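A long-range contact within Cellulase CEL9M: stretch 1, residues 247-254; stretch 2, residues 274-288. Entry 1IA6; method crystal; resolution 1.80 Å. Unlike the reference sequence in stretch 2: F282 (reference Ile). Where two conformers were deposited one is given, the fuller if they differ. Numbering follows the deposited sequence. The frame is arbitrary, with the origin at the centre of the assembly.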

# COMPACT_ATOMS: atom_id res chain seq x y z
N LYS A 247 18.49 1.24 -12.75
CA LYS A 247 17.08 1.09 -12.41
C LYS A 247 16.14 1.31 -13.59
O LYS A 247 14.92 1.24 -13.43
CB LYS A 247 16.71 2.06 -11.27
CG LYS A 247 17.13 1.59 -9.91
CD LYS A 247 16.43 0.28 -9.57
CE LYS A 247 16.76 -0.19 -8.16
NZ LYS A 247 15.97 -1.41 -7.81
N MET A 248 16.71 1.60 -14.75
CA MET A 248 15.89 1.80 -15.95
C MET A 248 15.63 0.42 -16.56
O MET A 248 14.93 0.27 -17.56
CB MET A 248 16.58 2.72 -16.96
CG MET A 248 16.79 4.14 -16.43
SD MET A 248 15.28 4.86 -15.73
CE MET A 248 14.59 5.66 -17.16
N GLN A 249 16.22 -0.58 -15.91
CA GLN A 249 16.07 -1.98 -16.29
C GLN A 249 15.75 -2.71 -14.99
O GLN A 249 16.50 -3.57 -14.54
CB GLN A 249 17.36 -2.52 -16.92
CG GLN A 249 17.53 -2.14 -18.39
CD GLN A 249 18.83 -2.66 -18.98
OE1 GLN A 249 19.40 -3.63 -18.49
NE2 GLN A 249 19.29 -2.03 -20.05
N ASP A 250 14.62 -2.33 -14.39
CA ASP A 250 14.18 -2.89 -13.12
C ASP A 250 13.64 -4.31 -13.27
O ASP A 250 12.67 -4.55 -13.98
CB ASP A 250 13.08 -2.00 -12.53
CG ASP A 250 12.96 -2.16 -11.02
OD1 ASP A 250 13.15 -3.29 -10.53
OD2 ASP A 250 12.67 -1.16 -10.34
N LYS A 251 14.27 -5.25 -12.57
CA LYS A 251 13.87 -6.65 -12.61
C LYS A 251 12.96 -7.00 -11.43
O LYS A 251 12.66 -8.17 -11.18
CB LYS A 251 15.11 -7.56 -12.56
CG LYS A 251 16.09 -7.34 -13.71
CD LYS A 251 17.34 -8.20 -13.51
CE LYS A 251 18.34 -7.98 -14.62
NZ LYS A 251 19.60 -8.74 -14.38
N TRP A 252 12.54 -5.97 -10.70
CA TRP A 252 11.67 -6.17 -9.54
C TRP A 252 10.27 -5.70 -9.94
O TRP A 252 9.82 -5.94 -11.06
CB TRP A 252 12.21 -5.34 -8.37
CG TRP A 252 11.84 -5.87 -7.01
CD1 TRP A 252 11.10 -5.23 -6.05
CD2 TRP A 252 12.21 -7.14 -6.46
NE1 TRP A 252 10.98 -6.03 -4.94
CE2 TRP A 252 11.66 -7.20 -5.16
CE3 TRP A 252 12.96 -8.23 -6.93
CZ2 TRP A 252 11.82 -8.32 -4.32
CZ3 TRP A 252 13.13 -9.33 -6.10
CH2 TRP A 252 12.56 -9.37 -4.81
N THR A 253 9.59 -5.04 -9.01
CA THR A 253 8.26 -4.53 -9.29
C THR A 253 7.93 -3.42 -8.31
O THR A 253 8.75 -3.06 -7.46
CB THR A 253 7.18 -5.64 -9.19
OG1 THR A 253 5.92 -5.13 -9.62
CG2 THR A 253 7.05 -6.14 -7.76
N MET A 254 6.73 -2.86 -8.43
CA MET A 254 6.30 -1.80 -7.54
C MET A 254 6.10 -2.33 -6.12
O MET A 254 5.39 -3.32 -5.91
CB MET A 254 4.98 -1.21 -8.05
CG MET A 254 4.30 -0.27 -7.06
SD MET A 254 2.79 0.42 -7.75
CE MET A 254 1.63 -0.90 -7.43
N GLN A 274 11.59 8.30 -25.02
CA GLN A 274 11.86 6.89 -25.27
C GLN A 274 12.51 6.14 -24.11
O GLN A 274 12.21 4.98 -23.87
CB GLN A 274 12.73 6.73 -26.52
CG GLN A 274 12.84 5.30 -27.03
CD GLN A 274 11.49 4.71 -27.41
OE1 GLN A 274 10.69 5.36 -28.07
NE2 GLN A 274 11.24 3.47 -26.99
N ILE A 275 13.40 6.82 -23.39
CA ILE A 275 14.10 6.21 -22.27
C ILE A 275 13.13 5.62 -21.24
O ILE A 275 13.38 4.54 -20.69
CB ILE A 275 15.01 7.23 -21.56
CG1 ILE A 275 15.75 6.55 -20.40
CG2 ILE A 275 14.19 8.42 -21.06
CD1 ILE A 275 16.74 7.45 -19.69
N TYR A 276 12.02 6.31 -20.99
CA TYR A 276 11.03 5.84 -20.03
C TYR A 276 10.17 4.73 -20.63
O TYR A 276 9.79 3.79 -19.94
CB TYR A 276 10.15 7.00 -19.56
CG TYR A 276 10.96 8.14 -18.98
CD1 TYR A 276 11.88 7.91 -17.96
CD2 TYR A 276 10.85 9.43 -19.50
CE1 TYR A 276 12.68 8.93 -17.47
CE2 TYR A 276 11.65 10.46 -19.02
CZ TYR A 276 12.57 10.20 -18.01
OH TYR A 276 13.38 11.20 -17.54
N LYS A 277 9.88 4.84 -21.92
CA LYS A 277 9.09 3.81 -22.59
C LYS A 277 9.88 2.51 -22.60
O LYS A 277 9.31 1.43 -22.42
CB LYS A 277 8.74 4.23 -24.02
CG LYS A 277 7.81 5.42 -24.11
CD LYS A 277 7.52 5.78 -25.56
CE LYS A 277 6.56 6.95 -25.66
NZ LYS A 277 6.33 7.35 -27.08
N ASP A 278 11.19 2.61 -22.81
CA ASP A 278 12.03 1.42 -22.83
C ASP A 278 12.12 0.77 -21.45
O ASP A 278 12.17 -0.45 -21.33
CB ASP A 278 13.45 1.75 -23.32
CG ASP A 278 13.49 2.09 -24.80
OD1 ASP A 278 12.57 1.69 -25.54
OD2 ASP A 278 14.46 2.75 -25.22
N ALA A 279 12.15 1.60 -20.40
CA ALA A 279 12.23 1.08 -19.04
C ALA A 279 11.00 0.23 -18.73
O ALA A 279 11.11 -0.86 -18.16
CB ALA A 279 12.35 2.22 -18.04
N ILE A 280 9.83 0.74 -19.09
CA ILE A 280 8.58 0.02 -18.87
C ILE A 280 8.53 -1.27 -19.68
O ILE A 280 8.17 -2.33 -19.16
CB ILE A 280 7.37 0.90 -19.24
CG1 ILE A 280 7.28 2.09 -18.28
CG2 ILE A 280 6.09 0.08 -19.19
CD1 ILE A 280 7.24 1.70 -16.83
N GLU A 281 8.89 -1.18 -20.95
CA GLU A 281 8.89 -2.35 -21.83
C GLU A 281 9.80 -3.44 -21.28
O GLU A 281 9.44 -4.62 -21.31
CB GLU A 281 9.35 -1.96 -23.23
CG GLU A 281 8.42 -1.02 -23.96
CD GLU A 281 8.96 -0.59 -25.31
OE1 GLU A 281 9.26 -1.48 -26.14
OE2 GLU A 281 9.10 0.63 -25.55
N PHE A 282 10.98 -3.06 -20.80
CA PHE A 282 11.92 -4.02 -20.25
C PHE A 282 11.30 -4.77 -19.09
O PHE A 282 11.29 -6.01 -19.06
CB PHE A 282 13.19 -3.33 -19.76
CG PHE A 282 14.17 -4.27 -19.09
CD1 PHE A 282 15.10 -4.98 -19.85
CD2 PHE A 282 14.13 -4.49 -17.72
CE1 PHE A 282 15.97 -5.89 -19.25
CE2 PHE A 282 14.99 -5.40 -17.11
CZ PHE A 282 15.91 -6.10 -17.88
N ASN A 283 10.79 -4.02 -18.11
CA ASN A 283 10.18 -4.63 -16.94
C ASN A 283 9.03 -5.56 -17.29
O ASN A 283 8.95 -6.67 -16.77
CB ASN A 283 9.71 -3.55 -15.97
CG ASN A 283 8.95 -4.12 -14.79
OD1 ASN A 283 7.72 -4.17 -14.80
ND2 ASN A 283 9.68 -4.57 -13.77
N PHE A 284 8.15 -5.12 -18.19
CA PHE A 284 7.02 -5.94 -18.58
C PHE A 284 7.47 -7.22 -19.28
O PHE A 284 6.99 -8.30 -18.96
CB PHE A 284 6.08 -5.15 -19.50
CG PHE A 284 5.30 -4.07 -18.80
CD1 PHE A 284 5.35 -3.93 -17.41
CD2 PHE A 284 4.49 -3.20 -19.53
CE1 PHE A 284 4.61 -2.95 -16.76
CE2 PHE A 284 3.74 -2.21 -18.88
CZ PHE A 284 3.80 -2.09 -17.50
N ASN A 285 8.39 -7.09 -20.23
CA ASN A 285 8.88 -8.26 -20.95
C ASN A 285 9.65 -9.20 -20.03
O ASN A 285 9.68 -10.41 -20.25
CB ASN A 285 9.77 -7.84 -22.13
CG ASN A 285 8.96 -7.24 -23.27
OD1 ASN A 285 7.82 -7.62 -23.50
ND2 ASN A 285 9.56 -6.30 -23.99
N TYR A 286 10.27 -8.64 -19.00
CA TYR A 286 11.02 -9.44 -18.04
C TYR A 286 10.04 -10.31 -17.25
O TYR A 286 10.30 -11.49 -17.02
CB TYR A 286 11.82 -8.53 -17.11
CG TYR A 286 12.70 -9.27 -16.14
CD1 TYR A 286 12.21 -9.73 -14.92
CD2 TYR A 286 14.04 -9.53 -16.44
CE1 TYR A 286 13.02 -10.43 -14.03
CE2 TYR A 286 14.86 -10.23 -15.56
CZ TYR A 286 14.34 -10.67 -14.36
OH TYR A 286 15.15 -11.36 -13.48
N TRP A 287 8.92 -9.72 -16.86
CA TRP A 287 7.91 -10.47 -16.11
C TRP A 287 7.21 -11.51 -16.97
O TRP A 287 6.79 -12.55 -16.47
CB TRP A 287 6.87 -9.52 -15.50
CG TRP A 287 7.24 -9.07 -14.12
CD1 TRP A 287 8.24 -8.20 -13.78
CD2 TRP A 287 6.68 -9.54 -12.89
NE1 TRP A 287 8.33 -8.10 -12.42
CE2 TRP A 287 7.38 -8.91 -11.85
CE3 TRP A 287 5.65 -10.44 -12.58
CZ2 TRP A 287 7.09 -9.15 -10.50
CZ3 TRP A 287 5.35 -10.67 -11.23
CH2 TRP A 287 6.08 -10.02 -10.21
N LYS A 288 7.09 -11.24 -18.26
CA LYS A 288 6.43 -12.18 -19.16
C LYS A 288 7.16 -13.51 -19.31
O LYS A 288 6.52 -14.56 -19.39
CB LYS A 288 6.29 -11.58 -20.56
CG LYS A 288 5.28 -10.46 -20.70
CD LYS A 288 5.28 -9.95 -22.13
CE LYS A 288 4.30 -8.82 -22.33
NZ LYS A 288 4.33 -8.34 -23.74
O HOH W 1 12.43 -0.92 -15.70
O HOH W 2 17.97 -11.59 -13.43

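Residues 247-254 form an irregular segment that lies along a helix that includes 274-288, and the two bury 603 Å² between them. The apolar centre is M248. Its CA-to-CB bond points sideways, but chi1 and chi2, both m, bring the end of the chain to the helix. There M248 CE lies 3.6 Å from I275 CG1 and 3.6 Å from Y276 CD1. A279 CB is 4.2 Å from M248 CE. A279 points toward the segment, and its small side chain suits the close approach of the backbones here. The CA atoms of M248 and A279 are 4.8 Å apart, and M248 O makes a CA-H...O contact of 3.2 Å with A279 CA.

Further along the helix, two aromatic rings receive aliphatic parts of polar side chains. Q249 CB sits over one face of the F282 ring, 3.9 Å from its centroid. F282 replaces the Ile of the reference sequence. K251 CB lies over a face of the Y286 ring, also 3.9 Å from the centroid. The extended K251 chain then leads its end away from the helix. A279, D250, N283 and W287 are buried, while Q249 and K251 stay exposed.

The direct hydrogen bonds run from helix side chains to backbone carbonyls of the segment. N283 ND2 donates to D250 O and to W252 O, each at 3.0 Å; the first bond is nearly straight. An amide with two N-H groups suits this double role. W287 NE1 also donates to W252 O at 3.0 Å, so that carbonyl accepts from two side chains. Within the segment, W252 N donates to D250 OD1 at 2.8 Å, a bond between two residues whose carbonyls N283 reaches.

Water 1 bridges the backbones: it accepts from D250 N at 2.9 Å and donates to A279 O at 2.8 Å. Water 2 is 2.8 Å from Y286 OH, with a weak bond from K251 NZ at 3.4 Å.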